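Local coordinates for extracellular solute-binding protein, family 7 (Colwellia psychrerythraea, PDB 4PET) that binds pyruvate together with a calcium ion and probably delivers such small organic acids to a TRAP transporter from the periplasm, at residues A[323-326]-A[327-331]; A[333-336]-A[337-341]; A[282-285]-A[286-290]; A[131-134]-A[135-139]. All coordinates share one frame; numbering follows the deposited sequence.

Contact 1: A[323-326]-A[327-331]; sequences PMTA and EILKS
Glu327 and Met324, a selenomethionine in this crystal, meet one turn apart on the helix. Glu327 runs straight out, its CG anti to the backbone N (chi1 -175°) and the chain extended beyond it. Met324 folds instead: bends at chi2 and chi3 swing its selenium back toward the glutamate, and SE comes to 3.8 Å from Glu327 OE1, CE about as near. The unbranched methionine chain suits this place, able to curl back on the glutamate while touching Lys135. The other carboxylate oxygen, OE2, makes a weak, long ion pair with Lys135 of helix 129-137.

All this belongs to the first turns of the C-terminal helix 323-353, where regular i to i+4 bonding begins. Pro323 fits a helix start, having no N-H to offer, and its O accepts Glu327 N at 3.0 Å. Ile328 N reaches Met324 O at 2.9 Å, and Ile328 CD1 lies 4.0 Å from Met324 CG, an apolar touch on the side that faces Phe108 and Val136. Ala326 adds little bulk on this partly exposed side, and its O takes Lys330 N at 2.9 Å. Next to it Thr325 turns CG2 alongside Leu329 CD1 at 3.9 Å, both pointing the same way, while OG1 is hydrogen-bonded to Asn104 and Asp322. Leu329 N to Thr325 O is the straightest of the four backbone bonds, 170° at the hydrogen.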
loop_
_atom_site.group_PDB
_atom_site.type_symbol
_atom_site.label_atom_id
_atom_site.label_comp_id
_atom_site.label_asym_id
_atom_site.label_seq_id
_atom_site.Cartn_x
_atom_site.Cartn_y
_atom_site.Cartn_z
ATOM N N PRO A 323 19.407 2.978 24.533
ATOM C CA PRO A 323 18.266 3.896 24.543
ATOM C C PRO A 323 17.705 4.157 23.150
ATOM O O PRO A 323 16.498 4.382 23.022
ATOM C CB PRO A 323 18.836 5.183 25.148
ATOM C CG PRO A 323 20.149 4.783 25.787
ATOM C CD PRO A 323 20.647 3.627 24.995
HETATM N N MSE A 324 18.542 4.106 22.116
HETATM C CA MSE A 324 18.034 4.271 20.756
HETATM C C MSE A 324 17.143 3.077 20.346
HETATM O O MSE A 324 16.133 3.254 19.627
HETATM C CB MSE A 324 19.193 4.426 19.766
HETATM C CG MSE A 324 18.736 4.627 18.313
HETATM SE SE MSE A 324 17.430 6.071 18.112
HETATM C CE MSE A 324 18.534 7.559 18.604
ATOM N N THR A 325 17.531 1.881 20.786
ATOM C CA THR A 325 16.723 0.670 20.589
ATOM C C THR A 325 15.399 0.765 21.334
ATOM O O THR A 325 14.352 0.351 20.838
ATOM C CB THR A 325 17.450 -0.573 21.103
ATOM O OG1 THR A 325 18.770 -0.621 20.540
ATOM C CG2 THR A 325 16.655 -1.869 20.743
ATOM N N ALA A 326 15.439 1.305 22.547
ATOM C CA ALA A 326 14.210 1.417 23.316
ATOM C C ALA A 326 13.284 2.381 22.591
ATOM O O ALA A 326 12.069 2.131 22.478
ATOM C CB ALA A 326 14.497 1.855 24.765
ATOM N N GLU A 327 13.861 3.452 22.052
ATOM C CA GLU A 327 13.075 4.470 21.389
ATOM C C GLU A 327 12.443 3.899 20.138
ATOM O O GLU A 327 11.250 4.114 19.862
ATOM C CB GLU A 327 13.908 5.709 21.019
ATOM C CG GLU A 327 13.018 6.819 20.438
ATOM C CD GLU A 327 13.767 8.070 19.954
ATOM O OE1 GLU A 327 14.994 8.196 20.174
ATOM O OE2 GLU A 327 13.108 8.933 19.328
ATOM N N ILE A 328 13.226 3.156 19.374
ATOM C CA ILE A 328 12.691 2.603 18.136
ATOM C C ILE A 328 11.601 1.561 18.428
ATOM O O ILE A 328 10.535 1.605 17.825
ATOM C CB ILE A 328 13.771 1.962 17.270
ATOM C CG1 ILE A 328 14.776 3.017 16.816
ATOM C CG2 ILE A 328 13.118 1.341 16.022
ATOM C CD1 ILE A 328 16.065 2.443 16.293
ATOM N N LEU A 329 11.865 0.632 19.340
ATOM C CA LEU A 329 10.863 -0.386 19.669
ATOM C C LEU A 329 9.591 0.202 20.315
ATOM O O LEU A 329 8.498 -0.318 20.114
ATOM C CB LEU A 329 11.428 -1.473 20.551
ATOM C CG LEU A 329 12.553 -2.268 19.892
ATOM C CD1 LEU A 329 13.066 -3.273 20.869
ATOM C CD2 LEU A 329 12.087 -2.953 18.578
ATOM N N LYS A 330 9.725 1.267 21.094
ATOM C CA LYS A 330 8.548 1.916 21.650
ATOM C C LYS A 330 7.699 2.556 20.564
ATOM O O LYS A 330 6.467 2.522 20.619
ATOM C CB LYS A 330 8.931 2.993 22.661
ATOM C CG LYS A 330 7.715 3.777 23.180
ATOM C CD LYS A 330 8.135 4.959 24.026
ATOM C CE LYS A 330 7.172 5.230 25.171
ATOM N NZ LYS A 330 5.738 5.139 24.782
ATOM N N SER A 331 8.352 3.207 19.619
ATOM C CA SER A 331 7.624 3.817 18.517
ATOM C C SER A 331 6.893 2.750 17.715
ATOM O O SER A 331 5.735 2.937 17.354
ATOM C CB SER A 331 8.561 4.613 17.605
ATOM O OG SER A 331 7.855 5.073 16.470
#

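Contact 2: A[333-336]-A[337-341]; sequences NDYK and HQIRA
The ring of Tyr335 is met obliquely by two side chains of the next turn. Ile339 brings CB to 3.9 Å from Tyr335 CE2, and the Gln338 oxygen OE1 stands 4.2 Å from Tyr335 CE1, with the amide plane turned 56° from the ring. The other flat group, the Arg340 guanidinium, has Lys336 CG at a slant, 4.3 Å from NH2. The Tyr335 ring reaches this turn because CG is anti to the backbone N (chi1 -160°). A water donates to Gln338 OE1 at 2.9 Å and bonds weakly to the Tyr335 hydroxyl, whose firmer partner is His278 of the second subunit. An aromatic alcohol suits this spot: ring carbon for Ile339 to pack against, a polar end for the subunit boundary. A valine here would probably leave that histidine without its mate and open a gap beside Ile339.

In the backbone, Ile339 N to Tyr335 O is nearly straight at 2.9 Å. Lys336 NZ and Arg340 NH1 lie 5.5 Å apart, like charges probably eased by the Arg340 to Glu119 salt bridge; Lys336 NZ makes a weak hydrogen bond to Phe113 O. This middle part of helix 323-353 rests on helix 117-126, where Tyr335 packs on Ala122 and edge-to-face with Trp123 and Ile339 touches Glu119; it also meets Met115 of a loop and the second subunit, whose Met277 packs on Ile339.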
loop_
_atom_site.group_PDB
_atom_site.type_symbol
_atom_site.label_atom_id
_atom_site.label_comp_id
_atom_site.label_asym_id
_atom_site.label_seq_id
_atom_site.Cartn_x
_atom_site.Cartn_y
_atom_site.Cartn_z
ATOM N N ASN A 333 5.980 -0.269 18.714
ATOM C CA ASN A 333 5.004 -0.954 19.539
ATOM C C ASN A 333 3.738 -0.077 19.730
ATOM O O ASN A 333 2.612 -0.521 19.498
ATOM C CB ASN A 333 5.656 -1.364 20.875
ATOM C CG ASN A 333 4.682 -2.049 21.818
ATOM O OD1 ASN A 333 4.337 -1.516 22.883
ATOM N ND2 ASN A 333 4.240 -3.240 21.439
ATOM N N ASP A 334 3.938 1.182 20.098
ATOM C CA ASP A 334 2.818 2.105 20.271
ATOM C C ASP A 334 2.127 2.337 18.943
ATOM O O ASP A 334 0.913 2.379 18.899
ATOM C CB ASP A 334 3.290 3.463 20.758
ATOM C CG ASP A 334 3.848 3.422 22.147
ATOM O OD1 ASP A 334 3.737 2.346 22.787
ATOM O OD2 ASP A 334 4.399 4.470 22.569
ATOM N N TYR A 335 2.901 2.519 17.874
ATOM C CA TYR A 335 2.300 2.776 16.577
ATOM C C TYR A 335 1.486 1.557 16.114
ATOM O O TYR A 335 0.328 1.698 15.714
ATOM C CB TYR A 335 3.303 3.239 15.518
ATOM C CG TYR A 335 2.579 3.950 14.365
ATOM C CD1 TYR A 335 2.306 5.321 14.433
ATOM C CD2 TYR A 335 2.110 3.237 13.249
ATOM C CE1 TYR A 335 1.617 5.970 13.415
ATOM C CE2 TYR A 335 1.426 3.877 12.230
ATOM C CZ TYR A 335 1.177 5.240 12.316
ATOM O OH TYR A 335 0.481 5.868 11.306
ATOM N N LYS A 336 2.052 0.363 16.223
ATOM C CA LYS A 336 1.296 -0.835 15.886
ATOM C C LYS A 336 -0.003 -0.925 16.685
ATOM O O LYS A 336 -1.050 -1.197 16.114
ATOM C CB LYS A 336 2.139 -2.093 16.049
ATOM C CG LYS A 336 1.351 -3.364 15.691
ATOM C CD LYS A 336 2.121 -4.615 15.996
ATOM C CE LYS A 336 2.421 -4.719 17.472
ATOM N NZ LYS A 336 2.199 -6.088 17.969
ATOM N N HIS A 337 0.039 -0.650 17.990
ATOM C CA HIS A 337 -1.183 -0.725 18.790
ATOM C C HIS A 337 -2.273 0.208 18.223
ATOM O O HIS A 337 -3.474 -0.141 18.178
ATOM C CB HIS A 337 -0.871 -0.405 20.259
ATOM C CG HIS A 337 -2.080 -0.290 21.135
ATOM N ND1 HIS A 337 -2.789 -1.390 21.577
ATOM C CD2 HIS A 337 -2.711 0.794 21.648
ATOM C CE1 HIS A 337 -3.801 -0.988 22.327
ATOM N NE2 HIS A 337 -3.773 0.332 22.391
ATOM N N GLN A 338 -1.850 1.391 17.785
ATOM C CA GLN A 338 -2.774 2.414 17.332
ATOM C C GLN A 338 -3.360 2.100 15.970
ATOM O O GLN A 338 -4.585 2.131 15.790
ATOM C CB GLN A 338 -2.076 3.755 17.270
ATOM C CG GLN A 338 -2.892 4.834 16.603
ATOM C CD GLN A 338 -2.251 6.184 16.760
ATOM O OE1 GLN A 338 -1.712 6.759 15.804
ATOM N NE2 GLN A 338 -2.285 6.693 17.975
ATOM N N ILE A 339 -2.483 1.773 15.023
ATOM C CA ILE A 339 -2.924 1.523 13.649
ATOM C C ILE A 339 -3.622 0.151 13.503
ATOM O O ILE A 339 -4.571 0.032 12.738
ATOM C CB ILE A 339 -1.746 1.678 12.647
ATOM C CG1 ILE A 339 -2.256 1.817 11.223
ATOM C CG2 ILE A 339 -0.727 0.492 12.743
ATOM C CD1 ILE A 339 -2.975 3.082 10.989
ATOM N N ARG A 340 -3.205 -0.857 14.270
ATOM C CA ARG A 340 -3.815 -2.187 14.147
ATOM C C ARG A 340 -5.286 -2.121 14.490
ATOM O O ARG A 340 -6.115 -2.855 13.942
ATOM C CB ARG A 340 -3.128 -3.179 15.082
ATOM C CG ARG A 340 -3.792 -4.565 15.177
ATOM C CD ARG A 340 -3.809 -5.308 13.846
ATOM N NE ARG A 340 -2.524 -5.197 13.164
ATOM C CZ ARG A 340 -1.511 -6.044 13.329
ATOM N NH1 ARG A 340 -1.628 -7.080 14.143
ATOM N NH2 ARG A 340 -0.376 -5.867 12.666
ATOM N N ALA A 341 -5.636 -1.244 15.414
ATOM C CA ALA A 341 -7.045 -1.125 15.770
ATOM C C ALA A 341 -7.859 -0.736 14.524
ATOM O O ALA A 341 -8.976 -1.234 14.299
ATOM C CB ALA A 341 -7.219 -0.107 16.904
HETATM O O HOH W 1 -2.238 5.909 13.103
#

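Contact 3: A[282-285]-A[286-290]; sequences VNLA and SLKKD
Leu284 and Leu287 make the close apolar part of this contact, with Leu284 CD1 3.8 Å from Leu287 CD2. With CG anti to the backbone N (chi1 179°), Leu284 brings its end back toward the next turn, where it crosses Leu287 at a slant. Leucine suits both buried positions, its forked end filling space without asking for a polar partner. The backbone here is well knit: Leu287 N bonds to Asn283 O at 2.9 Å and Lys288 N to Leu284 O at 3.0 Å. Asn283 keeps its amide busy elsewhere, giving ND2 to the carbonyl oxygen of Pro215.

Lys288 spans the two sides. Its aliphatic start lies close over the preceding turn, CG 3.1 Å from Leu284 O, while the chain beyond leads away to the exposed side. Lys289 and Asp290 are exposed too, and their salt bridge is slack: Lys289 NZ to Asp290 OD1 is a weak 3.4 Å. The firmer grip there is Ser286, whose OG donates to the anti lone pair of Asp290 OD2 at 2.6 Å. Ser286 O also receives two backbone donors, Lys289 N and Asp290 N, the latter at 2.7 Å. Serine suits the place because a short hydroxyl can reach a carboxylate four residues on. By contrast, the bond from Ser286 N to Val282 O is weak.

The arrangement is that of the C-terminal part of the long helix 255-290, with one side buried and in contact with the second subunit: Leu284 packs on Leu345, Val282 and Ala285 on Gln338, and Lys288 on Ala341, all of that subunit.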
loop_
_atom_site.group_PDB
_atom_site.type_symbol
_atom_site.label_atom_id
_atom_site.label_comp_id
_atom_site.label_asym_id
_atom_site.label_seq_id
_atom_site.Cartn_x
_atom_site.Cartn_y
_atom_site.Cartn_z
ATOM N N VAL A 282 -0.439 -14.376 -8.961
ATOM C CA VAL A 282 -0.232 -15.143 -10.171
ATOM C C VAL A 282 0.415 -16.477 -9.796
ATOM O O VAL A 282 0.022 -17.548 -10.289
ATOM C CB VAL A 282 0.686 -14.412 -11.166
ATOM C CG1 VAL A 282 1.007 -15.322 -12.338
ATOM C CG2 VAL A 282 0.039 -13.104 -11.669
ATOM N N ASN A 283 1.374 -16.413 -8.890
ATOM C CA ASN A 283 2.140 -17.595 -8.550
ATOM C C ASN A 283 1.415 -18.495 -7.589
ATOM O O ASN A 283 1.550 -19.721 -7.688
ATOM C CB ASN A 283 3.518 -17.217 -8.045
ATOM C CG ASN A 283 4.374 -16.673 -9.144
ATOM O OD1 ASN A 283 4.030 -16.793 -10.328
ATOM N ND2 ASN A 283 5.491 -16.054 -8.778
ATOM N N LEU A 284 0.605 -17.909 -6.698
ATOM C CA LEU A 284 -0.216 -18.741 -5.825
ATOM C C LEU A 284 -1.235 -19.542 -6.651
ATOM O O LEU A 284 -1.524 -20.700 -6.339
ATOM C CB LEU A 284 -0.924 -17.899 -4.755
ATOM C CG LEU A 284 -1.841 -18.675 -3.797
ATOM C CD1 LEU A 284 -1.052 -19.693 -2.900
ATOM C CD2 LEU A 284 -2.593 -17.673 -2.941
ATOM N N ALA A 285 -1.769 -18.936 -7.706
ATOM C CA ALA A 285 -2.753 -19.645 -8.534
ATOM C C ALA A 285 -2.113 -20.901 -9.122
ATOM O O ALA A 285 -2.755 -21.944 -9.198
ATOM C CB ALA A 285 -3.288 -18.749 -9.655
ATOM N N SER A 286 -0.842 -20.780 -9.533
ATOM C CA SER A 286 -0.115 -21.898 -10.140
ATOM C C SER A 286 0.251 -22.943 -9.082
ATOM O O SER A 286 0.197 -24.133 -9.326
ATOM C CB SER A 286 1.163 -21.402 -10.848
ATOM O OG SER A 286 1.950 -22.500 -11.326
ATOM N N LEU A 287 0.660 -22.467 -7.918
ATOM C CA LEU A 287 0.984 -23.319 -6.786
ATOM C C LEU A 287 -0.194 -24.202 -6.418
ATOM O O LEU A 287 -0.013 -25.344 -6.046
ATOM C CB LEU A 287 1.329 -22.412 -5.610
ATOM C CG LEU A 287 1.840 -22.945 -4.285
ATOM C CD1 LEU A 287 3.069 -23.836 -4.515
ATOM C CD2 LEU A 287 2.167 -21.739 -3.359
ATOM N N LYS A 288 -1.399 -23.647 -6.506
ATOM C CA LYS A 288 -2.595 -24.380 -6.143
ATOM C C LYS A 288 -2.890 -25.497 -7.154
ATOM O O LYS A 288 -3.727 -26.362 -6.909
ATOM C CB LYS A 288 -3.804 -23.442 -6.077
ATOM C CG LYS A 288 -3.744 -22.373 -4.992
ATOM C CD LYS A 288 -4.822 -21.322 -5.270
ATOM C CE LYS A 288 -5.757 -21.087 -4.085
ATOM N NZ LYS A 288 -7.002 -20.361 -4.505
ATOM N N LYS A 289 -2.212 -25.455 -8.295
ATOM C CA LYS A 289 -2.585 -26.310 -9.412
ATOM C C LYS A 289 -1.436 -27.191 -9.943
ATOM O O LYS A 289 -1.674 -28.257 -10.490
ATOM C CB LYS A 289 -3.156 -25.419 -10.528
ATOM C CG LYS A 289 -3.211 -26.076 -11.876
ATOM C CD LYS A 289 -3.622 -25.106 -12.976
ATOM C CE LYS A 289 -4.013 -25.871 -14.251
ATOM N NZ LYS A 289 -3.036 -26.950 -14.605
ATOM N N ASP A 290 -0.196 -26.739 -9.784
ATOM C CA ASP A 290 0.927 -27.329 -10.516
ATOM C C ASP A 290 1.982 -27.990 -9.608
ATOM O O ASP A 290 3.012 -28.451 -10.096
ATOM C CB ASP A 290 1.625 -26.243 -11.367
ATOM C CG ASP A 290 0.694 -25.595 -12.410
ATOM O OD1 ASP A 290 -0.141 -26.330 -12.982
ATOM O OD2 ASP A 290 0.811 -24.356 -12.655
#

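Contact 4: A[131-134]-A[135-139]; sequences ELMK and KVYDQ
Lys134 and Asp138 form an i to i+4 salt bridge, Lys134 NZ donating to Asp138 OD2 at 2.7 Å on the syn lone pair. The lysine chain runs extended until a bend at chi4 (-58°) turns the ammonium back onto the carboxylate. Asp138 is held a second way, its backbone N giving a 2.8 Å bond to Lys134 O. Replacing Asp138 by an alanine would probably leave the ammonium of Lys134 lacking its carboxylate partner and free to swing. Farther on, Gln139 NE2 donates to Val136 O at 2.7 Å, in the carbonyl plane and on a lone pair.

These bonds lie in the last turns of helix 129-137 and the residues that follow; the charged side of the helix looks outward while its other side lies against strand 142-149 and the C-terminal helix 323-353. On the inner side Met133, a selenomethionine here, places CG 3.8 Å from Tyr137 CD2. The carbonyl oxygen Met133 O lies in the plane of that ring, at its edge, and also accepts Tyr137 N at 2.9 Å. Tyrosine suits the buried site because its hydroxyl finds Ser95 and Gln242. The Tyr137 side chain lies about 8 Å from those of Tyr96 and Tyr97, which bind pyruvate. Toward helix 323-353, Leu132 CD2 touches Lys135 CE at 4.0 Å, so the lysine's carbon chain serves as apolar filling.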
loop_
_atom_site.group_PDB
_atom_site.type_symbol
_atom_site.label_atom_id
_atom_site.label_comp_id
_atom_site.label_asym_id
_atom_site.label_seq_id
_atom_site.Cartn_x
_atom_site.Cartn_y
_atom_site.Cartn_z
ATOM N N GLU A 131 12.307 9.466 10.188
ATOM C CA GLU A 131 13.148 10.276 11.060
ATOM C C GLU A 131 13.999 9.423 11.993
ATOM O O GLU A 131 15.175 9.727 12.213
ATOM C CB GLU A 131 12.277 11.250 11.875
ATOM C CG GLU A 131 11.580 12.331 11.043
ATOM C CD GLU A 131 10.327 11.867 10.268
ATOM O OE1 GLU A 131 9.756 10.782 10.536
ATOM O OE2 GLU A 131 9.916 12.626 9.365
ATOM N N LEU A 132 13.436 8.338 12.523
ATOM C CA LEU A 132 14.221 7.400 13.339
ATOM C C LEU A 132 15.295 6.718 12.471
ATOM O O LEU A 132 16.426 6.475 12.911
ATOM C CB LEU A 132 13.321 6.349 14.019
ATOM C CG LEU A 132 12.473 6.805 15.211
ATOM C CD1 LEU A 132 11.462 5.730 15.649
ATOM C CD2 LEU A 132 13.355 7.205 16.408
HETATM N N MSE A 133 14.943 6.385 11.236
HETATM C CA MSE A 133 15.880 5.742 10.350
HETATM C C MSE A 133 17.065 6.644 10.021
HETATM O O MSE A 133 18.219 6.186 9.968
HETATM C CB MSE A 133 15.174 5.286 9.061
HETATM C CG MSE A 133 16.123 4.556 8.147
HETATM SE SE MSE A 133 15.184 3.438 6.830
HETATM C CE MSE A 133 14.272 4.797 5.921
ATOM N N LYS A 134 16.773 7.924 9.855
ATOM C CA LYS A 134 17.786 8.941 9.572
ATOM C C LYS A 134 18.742 9.092 10.777
ATOM O O LYS A 134 19.961 9.244 10.600
ATOM C CB LYS A 134 17.081 10.276 9.275
ATOM C CG LYS A 134 18.011 11.467 9.037
ATOM C CD LYS A 134 17.185 12.750 8.805
ATOM C CE LYS A 134 18.026 13.844 8.214
ATOM N NZ LYS A 134 19.179 14.163 9.061
ATOM N N LYS A 135 18.188 9.036 11.994
ATOM C CA LYS A 135 19.029 9.144 13.203
ATOM C C LYS A 135 19.980 7.929 13.319
ATOM O O LYS A 135 21.083 8.055 13.812
ATOM C CB LYS A 135 18.202 9.235 14.493
ATOM C CG LYS A 135 17.500 10.535 14.730
ATOM C CD LYS A 135 17.330 10.820 16.238
ATOM C CE LYS A 135 16.107 10.101 16.831
ATOM N NZ LYS A 135 15.011 11.011 17.346
ATOM N N VAL A 136 19.550 6.761 12.875
ATOM C CA VAL A 136 20.410 5.574 12.948
ATOM C C VAL A 136 21.473 5.641 11.858
ATOM O O VAL A 136 22.644 5.406 12.125
ATOM C CB VAL A 136 19.588 4.252 12.860
ATOM C CG1 VAL A 136 20.490 3.050 12.545
ATOM C CG2 VAL A 136 18.802 4.045 14.176
ATOM N N TYR A 137 21.071 6.002 10.643
ATOM C CA TYR A 137 21.956 5.906 9.494
ATOM C C TYR A 137 22.882 7.093 9.269
ATOM O O TYR A 137 23.947 6.941 8.654
ATOM C CB TYR A 137 21.138 5.600 8.204
ATOM C CG TYR A 137 20.877 4.116 8.026
ATOM C CD1 TYR A 137 21.800 3.299 7.374
ATOM C CD2 TYR A 137 19.730 3.531 8.514
ATOM C CE1 TYR A 137 21.585 1.960 7.217
ATOM C CE2 TYR A 137 19.509 2.175 8.364
ATOM C CZ TYR A 137 20.454 1.390 7.730
ATOM O OH TYR A 137 20.253 0.028 7.533
ATOM N N ASP A 138 22.497 8.258 9.775
ATOM C CA ASP A 138 23.304 9.482 9.601
ATOM C C ASP A 138 24.701 9.319 10.135
ATOM O O ASP A 138 25.637 9.944 9.634
ATOM C CB ASP A 138 22.712 10.706 10.320
ATOM C CG ASP A 138 21.717 11.489 9.448
ATOM O OD1 ASP A 138 21.572 11.167 8.242
ATOM O OD2 ASP A 138 21.083 12.443 9.980
ATOM N N GLN A 139 24.829 8.540 11.195
ATOM C CA GLN A 139 26.136 8.337 11.806
ATOM C C GLN A 139 27.117 7.721 10.811
ATOM O O GLN A 139 28.318 7.857 10.980
ATOM C CB GLN A 139 26.004 7.468 13.055
ATOM C CG GLN A 139 25.625 6.047 12.764
ATOM C CD GLN A 139 25.424 5.251 14.027
ATOM O OE1 GLN A 139 26.396 4.883 14.700
ATOM N NE2 GLN A 139 24.159 4.981 14.369
#

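Followed from the N terminus, the chain forms contact 4, then contact 3, contact 1 and contact 2. Each joins adjoining turns of one helix, so none closes a long loop, and none nests within or crosses another. Contact 4 nevertheless meets contact 1 in space: Val136 packs on Ile328 and Leu132 on Ser331, tying helix 129-137 to the start of helix 323-353. Contact 2 continues that same helix, its centre 15 Å from contact 1. Contact 3 stands apart on helix 255-290, about 20 Å from contact 2 at the nearest atoms within the chain, yet across the dimer contact 3 of one subunit packs on Gln338 and Ala341 of contact 2 in the other.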